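Local coordinates for protein mandelate racemase/muconate lactonizing enzyme (Roseovarius nubinhibens, PDB 2QDD) that is of unknown function but, as a magnesium-binding enolase superfamily member, probably abstracts a proton next to a substrate carboxylate as its racemase and lactonizing relatives do, at residues A[196-201]-A[242-247]; A[57-62]-A[265-270]; A[250-255]-A[287-292]. All coordinates share one frame; numbering follows the deposited sequence. Where two conformers were deposited one is given.

Contact 1. Residues A[196-201]-A[242-247]; sequences DVNRAW and LDECLH
R199 and E244 reach each other through bends in their chains. In both, CG lies beside the backbone N and anti to the carbonyl carbon; R199 then turns at chi3 (-81°) and E244 at chi2 (93°), so that the guanidinium lies flat along the glutamate stem. NH2 of R199 comes within 3.6 Å of CB of E244, which covers one guanidinium face toward its rim. The carboxylate and guanidinium planes are stacked 9° apart, and the opposite charges are probably near enough to attract, but no N-H points at the oxygen: NE of R199 is 4.3 Å from OE1 of E244, which stands well out of the guanidinium plane. A long, flat cation suits this place because it packs along the methylenes while NH1 still reaches O of Y59. At the tip of the glutamate, OE2 of E244 is hydrogen-bonded to OH of Y59; the N198 amide lies nearby, but was modelled in two conformers and its approach is doubtful.

N198 and R199 are the central pair of a type I' turn from V197 to A200; asparagine tolerates the positive phi such a turn demands. Just before it, OD1 of D196 accepts from N of N198 (3.2 Å) in an Asx turn, the donor lying above the carboxylate plane. In the other segment, D243 opens a type I turn closed by N of L246 on its carbonyl O, 3.2 Å away.

D196, D243 and E244 are magnesium ligands in this protein, together with E220, although this chain has no metal bound. The two turns follow strands 192-196 and 240-242 of the family's modified TIM barrel and flank E220 at the end of strand 218-220; helix 203-210 packs against W201, while helix 249-258 packs against L242 and L246.

Contact 2. Residues A[57-62]-A[265-270]; sequences HSYLPA and KIKPNR
Y59 meets K267, and L60 meets R270, where a loop of the N-terminal capping domain closes over the barrel's active-site end, the two-domain design of the enolase superfamily. The polar part centres on the tyrosine hydroxyl. Y59 extends its ring toward the barrel because chi1 (179°) sets CG opposite the backbone N; NZ of K267, at the end of a chain extended beyond CG, arrives at the ring edge and donates to OH of Y59 over 2.9 Å. A phenol suits the spot because its oxygen can both accept and donate, with E244 a further partner, while K267 also pairs with D243.

The apolar part is L60, whose CD1 lies 3.9 Å from CB of R270; the branched leucine spreads both methyls along the aliphatic stem of the arginine. CB of A62 looks across toward N269. At the loop's start, ND1 of H57 is hydrogen-bonded to O of Q96 of a neighbouring subunit.

Bent at chi3, R270 divides its guanidinium among several partners, D243 and the carbonyl of L246 among them. NH2 of R270 also reaches O of K265 at 2.8 Å, and a water held by NE of R270 (3.2 Å) donates to OH of Y59.

Contact 3. Residues A[250-255]-A[287-292]; sequences SDHLAA and VGWQMH
H252 and W289 face each other from a helix and a loop that stand well apart, their CA atoms, the nearest pair, separated by 10.8 Å. Residues 250-255 lie within helix 249-258; in 287-292, a Schellman motif ends helix 274-287 at G288, whose positive phi favours glycine, and W289 leads into strand 290-293. A large indole can span this, six-membered ring first: CH2 of W289 lies 3.4 Å from O of H252, near the ring plane, so that the oxygen faces the ring's edge and not its pi cloud.

This lies between the outer helices and strands of the TIM barrel, where W289 packs against helices 249-258 and 274-287 and V264 of strand 263-266. CH2 also meets CB of H252 at 4.0 Å, the two side chains crossing at about a right angle. ND1 of H252 is tied back to the carbonyl of E248. A255 is small enough to let the indole approach, its CB 4.4 Å from CZ2 of W289. Replacing W289 by an alanine is likely to open a gap between the two helices and deprive H252 and A255 of their partner. F283 adds an edge-to-face ring contact, and CG2 of V287 covers one indole face near its rim.

Overall arrangement
From the N terminus, residues 57-62 come first, between strand 47-52 and helix 64-78 of the capping domain, and wait some two hundred residues for 265-270 to complete contact 2. Contact 1 is nested within that loop: the chain leaves strand 192-196, runs through strand 218-220 and returns after strand 240-242. Contact 3 opens next, on helix 249-258, but closes only beyond 265-270, so it crosses contact 2 and follows contact 1 in series. Contacts 1 and 2 touch at the metal-ligand end of the barrel and join it to the cap; contact 3 joins outer helix 249-258 to the start of strand 290-293, packs on contact 1 through L246 and L242, and meets contact 2 through neighbouring strands 263-266 and 290-293.

Contact 1. Residues A[196-201]-A[242-247]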
# COMPACT_ATOMS: atom_id res chain seq x y z
N ASP A 196 20.45 -23.85 6.79
CA ASP A 196 20.37 -22.97 7.95
C ASP A 196 21.56 -22.01 7.96
O ASP A 196 22.72 -22.42 8.11
CB ASP A 196 20.29 -23.79 9.24
CG ASP A 196 20.17 -22.92 10.50
OD1 ASP A 196 19.80 -21.73 10.41
OD2 ASP A 196 20.45 -23.45 11.59
N VAL A 197 21.24 -20.73 7.82
CA VAL A 197 22.22 -19.68 7.56
C VAL A 197 22.59 -19.07 8.90
O VAL A 197 23.69 -18.52 9.06
CB VAL A 197 21.60 -18.61 6.62
CG1 VAL A 197 22.56 -17.48 6.34
CG2 VAL A 197 21.15 -19.24 5.31
N ASN A 198 21.66 -19.22 9.86
CA ASN A 198 21.70 -18.58 11.17
C ASN A 198 22.19 -17.14 11.18
O ASN A 198 23.18 -16.79 11.84
CB ASN A 198 22.39 -19.44 12.23
CG ASN A 198 21.54 -19.58 13.48
OD1 ASN A 198 21.22 -20.70 13.90
ND2 ASN A 198 21.16 -18.45 14.08
N ARG A 199 21.46 -16.32 10.43
CA ARG A 199 21.61 -14.85 10.40
C ARG A 199 22.95 -14.31 9.88
O ARG A 199 23.24 -13.13 10.03
CB ARG A 199 21.25 -14.22 11.76
CG ARG A 199 19.89 -14.62 12.29
CD ARG A 199 19.68 -14.14 13.71
NE ARG A 199 20.32 -15.03 14.66
CZ ARG A 199 20.25 -14.90 15.99
NH1 ARG A 199 20.87 -15.78 16.76
NH2 ARG A 199 19.56 -13.91 16.53
N ALA A 200 23.73 -15.17 9.24
CA ALA A 200 25.09 -14.82 8.82
C ALA A 200 25.16 -13.98 7.53
O ALA A 200 26.22 -13.45 7.20
CB ALA A 200 25.95 -16.07 8.69
N TRP A 201 24.05 -13.87 6.81
CA TRP A 201 23.99 -13.06 5.61
C TRP A 201 23.47 -11.64 5.86
O TRP A 201 22.68 -11.41 6.78
CB TRP A 201 23.15 -13.75 4.53
CG TRP A 201 23.79 -14.97 3.95
CD1 TRP A 201 25.12 -15.30 3.99
CD2 TRP A 201 23.14 -16.01 3.22
NE1 TRP A 201 25.33 -16.49 3.34
CE2 TRP A 201 24.13 -16.95 2.85
CE3 TRP A 201 21.81 -16.26 2.84
CZ2 TRP A 201 23.84 -18.11 2.13
CZ3 TRP A 201 21.52 -17.40 2.12
CH2 TRP A 201 22.53 -18.32 1.78
N LEU A 242 11.41 -18.65 9.07
CA LEU A 242 11.87 -17.72 10.10
C LEU A 242 11.97 -18.40 11.46
O LEU A 242 11.32 -19.41 11.69
CB LEU A 242 10.95 -16.51 10.18
CG LEU A 242 10.89 -15.61 8.95
CD1 LEU A 242 9.94 -14.47 9.22
CD2 LEU A 242 12.26 -15.08 8.55
N ASP A 243 12.78 -17.82 12.35
CA ASP A 243 13.12 -18.44 13.64
C ASP A 243 13.46 -17.37 14.68
O ASP A 243 12.60 -16.94 15.44
CB ASP A 243 14.26 -19.46 13.47
CG ASP A 243 14.59 -20.24 14.76
OD1 ASP A 243 13.80 -20.19 15.73
OD2 ASP A 243 15.64 -20.91 14.79
N GLU A 244 14.71 -16.92 14.69
CA GLU A 244 15.26 -16.16 15.82
C GLU A 244 14.72 -14.74 15.98
O GLU A 244 14.80 -14.18 17.06
CB GLU A 244 16.79 -16.14 15.76
CG GLU A 244 17.44 -17.51 16.00
CD GLU A 244 17.71 -18.28 14.72
OE1 GLU A 244 17.22 -17.86 13.65
OE2 GLU A 244 18.43 -19.30 14.77
N CYS A 245 14.17 -14.17 14.90
CA CYS A 245 13.62 -12.81 14.95
C CYS A 245 12.22 -12.74 15.56
O CYS A 245 11.68 -11.65 15.75
CB CYS A 245 13.65 -12.14 13.56
SG CYS A 245 12.73 -13.00 12.25
N LEU A 246 11.64 -13.90 15.87
CA LEU A 246 10.25 -13.99 16.30
C LEU A 246 10.13 -14.17 17.81
O LEU A 246 10.11 -15.29 18.32
CB LEU A 246 9.55 -15.13 15.57
CG LEU A 246 9.53 -15.15 14.05
CD1 LEU A 246 9.29 -16.58 13.60
CD2 LEU A 246 8.46 -14.22 13.49
N HIS A 247 10.04 -13.06 18.53
CA HIS A 247 10.14 -13.10 19.99
C HIS A 247 8.78 -13.21 20.67
O HIS A 247 8.67 -13.74 21.78
CB HIS A 247 10.91 -11.88 20.50
CG HIS A 247 12.32 -11.81 19.99
ND1 HIS A 247 13.32 -12.65 20.43
CD2 HIS A 247 12.88 -11.00 19.06
CE1 HIS A 247 14.44 -12.36 19.79
NE2 HIS A 247 14.21 -11.36 18.96

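Contact 2. Residues A[57-62]-A[265-270]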
# COMPACT_ATOMS: atom_id res chain seq x y z
N HIS A 57 24.85 -17.58 25.86
CA HIS A 57 24.29 -16.27 26.16
C HIS A 57 24.35 -15.32 24.95
O HIS A 57 24.02 -14.14 25.09
CB HIS A 57 24.98 -15.64 27.38
CG HIS A 57 26.47 -15.63 27.31
ND1 HIS A 57 27.17 -14.71 26.55
CD2 HIS A 57 27.40 -16.41 27.90
CE1 HIS A 57 28.47 -14.94 26.67
NE2 HIS A 57 28.64 -15.97 27.48
N SER A 58 24.75 -15.84 23.79
CA SER A 58 24.93 -15.01 22.60
C SER A 58 23.90 -15.31 21.51
O SER A 58 23.75 -14.53 20.56
CB SER A 58 26.36 -15.14 22.07
OG SER A 58 26.49 -16.23 21.17
N TYR A 59 23.18 -16.42 21.65
CA TYR A 59 22.25 -16.89 20.62
C TYR A 59 20.96 -16.05 20.56
O TYR A 59 20.55 -15.62 19.48
CB TYR A 59 21.92 -18.37 20.84
CG TYR A 59 20.95 -18.96 19.85
CD1 TYR A 59 21.26 -19.03 18.49
CD2 TYR A 59 19.72 -19.46 20.27
CE1 TYR A 59 20.35 -19.57 17.58
CE2 TYR A 59 18.81 -19.99 19.37
CZ TYR A 59 19.13 -20.04 18.03
OH TYR A 59 18.22 -20.58 17.14
N LEU A 60 20.34 -15.83 21.71
CA LEU A 60 19.08 -15.12 21.85
C LEU A 60 19.20 -14.19 23.06
O LEU A 60 20.16 -14.32 23.84
CB LEU A 60 17.93 -16.12 22.05
CG LEU A 60 17.39 -16.87 20.83
CD1 LEU A 60 16.38 -17.90 21.27
CD2 LEU A 60 16.81 -15.94 19.76
N PRO A 61 18.25 -13.24 23.24
CA PRO A 61 18.17 -12.48 24.50
C PRO A 61 17.84 -13.34 25.72
O PRO A 61 16.71 -13.30 26.23
CB PRO A 61 17.05 -11.46 24.24
CG PRO A 61 16.94 -11.39 22.77
CD PRO A 61 17.24 -12.76 22.28
N ALA A 62 18.84 -14.09 26.18
CA ALA A 62 18.67 -15.15 27.18
C ALA A 62 20.03 -15.55 27.72
O ALA A 62 20.99 -15.69 26.96
CB ALA A 62 17.98 -16.35 26.56
N LYS A 265 9.97 -21.66 12.79
CA LYS A 265 10.31 -22.49 13.94
C LYS A 265 9.65 -21.94 15.19
O LYS A 265 9.63 -20.72 15.40
CB LYS A 265 11.82 -22.53 14.17
CG LYS A 265 12.59 -23.29 13.12
CD LYS A 265 13.95 -23.70 13.64
CE LYS A 265 14.51 -24.86 12.85
NZ LYS A 265 15.97 -25.04 13.07
N ILE A 266 9.10 -22.83 16.01
CA ILE A 266 8.59 -22.44 17.33
C ILE A 266 9.42 -23.07 18.44
O ILE A 266 9.62 -24.29 18.48
CB ILE A 266 7.09 -22.80 17.51
CG1 ILE A 266 6.28 -22.41 16.28
CG2 ILE A 266 6.53 -22.12 18.76
CD1 ILE A 266 4.98 -23.12 16.19
N LYS A 267 9.93 -22.22 19.33
CA LYS A 267 10.78 -22.64 20.42
C LYS A 267 10.31 -21.99 21.71
O LYS A 267 10.39 -20.77 21.84
CB LYS A 267 12.25 -22.28 20.15
CG LYS A 267 12.83 -22.97 18.93
CD LYS A 267 14.30 -22.73 18.81
CE LYS A 267 14.74 -23.01 17.39
NZ LYS A 267 16.19 -22.71 17.24
N PRO A 268 9.80 -22.79 22.67
CA PRO A 268 9.22 -22.31 23.93
C PRO A 268 10.10 -21.33 24.71
O PRO A 268 9.58 -20.35 25.24
CB PRO A 268 9.01 -23.60 24.73
CG PRO A 268 8.84 -24.65 23.71
CD PRO A 268 9.74 -24.27 22.57
N ASN A 269 11.41 -21.58 24.77
CA ASN A 269 12.34 -20.67 25.44
C ASN A 269 12.52 -19.31 24.76
O ASN A 269 12.89 -18.34 25.41
CB ASN A 269 13.69 -21.34 25.72
CG ASN A 269 14.41 -20.73 26.93
OD1 ASN A 269 15.35 -19.95 26.78
ND2 ASN A 269 13.97 -21.09 28.13
N ARG A 270 12.26 -19.25 23.46
CA ARG A 270 12.19 -17.97 22.75
C ARG A 270 10.86 -17.23 22.97
O ARG A 270 10.84 -16.01 23.15
CB ARG A 270 12.49 -18.14 21.26
CG ARG A 270 12.43 -16.86 20.44
CD ARG A 270 13.00 -16.99 19.02
NE ARG A 270 12.76 -18.29 18.37
CZ ARG A 270 11.61 -18.68 17.82
NH1 ARG A 270 10.53 -17.91 17.85
NH2 ARG A 270 11.53 -19.87 17.25
O HOH W 1 15.58 -19.73 17.84

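Contact 3. Residues A[250-255]-A[287-292]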
# COMPACT_ATOMS: atom_id res chain seq x y z
N SER A 250 3.05 -10.86 18.18
CA SER A 250 2.95 -9.72 17.27
C SER A 250 4.00 -9.71 16.16
O SER A 250 3.75 -9.17 15.08
CB SER A 250 3.00 -8.40 18.05
OG SER A 250 4.28 -8.23 18.64
N ASP A 251 5.16 -10.31 16.44
CA ASP A 251 6.19 -10.55 15.42
C ASP A 251 5.76 -11.57 14.37
O ASP A 251 6.20 -11.49 13.22
CB ASP A 251 7.51 -10.99 16.06
CG ASP A 251 8.08 -9.95 17.02
OD1 ASP A 251 8.76 -10.35 17.99
OD2 ASP A 251 7.86 -8.73 16.80
N HIS A 252 4.93 -12.53 14.77
CA HIS A 252 4.41 -13.55 13.86
C HIS A 252 3.32 -12.97 12.97
O HIS A 252 3.27 -13.23 11.76
CB HIS A 252 3.89 -14.76 14.64
CG HIS A 252 4.95 -15.49 15.40
ND1 HIS A 252 5.42 -15.04 16.62
CD2 HIS A 252 5.64 -16.61 15.11
CE1 HIS A 252 6.36 -15.87 17.05
NE2 HIS A 252 6.52 -16.83 16.15
N LEU A 253 2.44 -12.19 13.60
CA LEU A 253 1.46 -11.33 12.94
C LEU A 253 2.07 -10.39 11.90
O LEU A 253 1.53 -10.22 10.82
CB LEU A 253 0.73 -10.50 14.00
CG LEU A 253 -0.79 -10.53 14.06
CD1 LEU A 253 -1.34 -11.94 13.96
CD2 LEU A 253 -1.27 -9.84 15.33
N ALA A 254 3.20 -9.78 12.26
CA ALA A 254 4.00 -8.96 11.35
C ALA A 254 4.58 -9.75 10.18
O ALA A 254 4.51 -9.30 9.04
CB ALA A 254 5.11 -8.24 12.11
N ALA A 255 5.15 -10.92 10.47
CA ALA A 255 5.70 -11.81 9.44
C ALA A 255 4.63 -12.23 8.44
O ALA A 255 4.87 -12.25 7.23
CB ALA A 255 6.35 -13.04 10.07
N VAL A 287 -3.04 -20.17 8.91
CA VAL A 287 -2.50 -19.41 7.78
C VAL A 287 -1.67 -20.29 6.84
O VAL A 287 -1.15 -19.82 5.82
CB VAL A 287 -1.70 -18.14 8.23
CG1 VAL A 287 -2.57 -17.23 9.07
CG2 VAL A 287 -0.43 -18.50 8.99
N GLY A 288 -1.54 -21.56 7.20
CA GLY A 288 -0.92 -22.56 6.34
C GLY A 288 0.60 -22.57 6.40
O GLY A 288 1.25 -22.92 5.42
N TRP A 289 1.16 -22.17 7.54
CA TRP A 289 2.59 -22.29 7.78
C TRP A 289 2.99 -23.74 8.00
O TRP A 289 2.21 -24.54 8.51
CB TRP A 289 3.02 -21.45 8.98
CG TRP A 289 3.17 -19.97 8.71
CD1 TRP A 289 3.22 -19.36 7.49
CD2 TRP A 289 3.31 -18.93 9.69
NE1 TRP A 289 3.37 -18.00 7.65
CE2 TRP A 289 3.43 -17.71 8.99
CE3 TRP A 289 3.34 -18.91 11.09
CZ2 TRP A 289 3.58 -16.48 9.65
CZ3 TRP A 289 3.48 -17.68 11.74
CH2 TRP A 289 3.60 -16.49 11.02
N GLN A 290 4.21 -24.07 7.61
CA GLN A 290 4.83 -25.33 8.03
C GLN A 290 5.88 -25.05 9.09
O GLN A 290 6.58 -24.05 9.01
CB GLN A 290 5.44 -26.03 6.83
CG GLN A 290 4.42 -26.63 5.89
CD GLN A 290 5.05 -27.59 4.91
OE1 GLN A 290 6.03 -27.27 4.25
NE2 GLN A 290 4.48 -28.79 4.81
N MET A 291 5.99 -25.92 10.09
CA MET A 291 6.58 -25.53 11.38
C MET A 291 7.53 -26.58 11.94
O MET A 291 7.18 -27.75 12.00
CB MET A 291 5.49 -25.18 12.40
CG MET A 291 4.68 -23.92 12.06
SD MET A 291 3.30 -23.60 13.17
CE MET A 291 2.01 -24.64 12.51
N HIS A 292 8.74 -26.16 12.34
CA HIS A 292 9.61 -26.99 13.19
C HIS A 292 9.33 -26.63 14.64
O HIS A 292 9.36 -25.46 15.01
CB HIS A 292 11.10 -26.72 12.91
CG HIS A 292 11.55 -27.12 11.54
ND1 HIS A 292 11.90 -28.41 11.21
CD2 HIS A 292 11.73 -26.38 10.42
CE1 HIS A 292 12.26 -28.45 9.94
NE2 HIS A 292 12.17 -27.24 9.44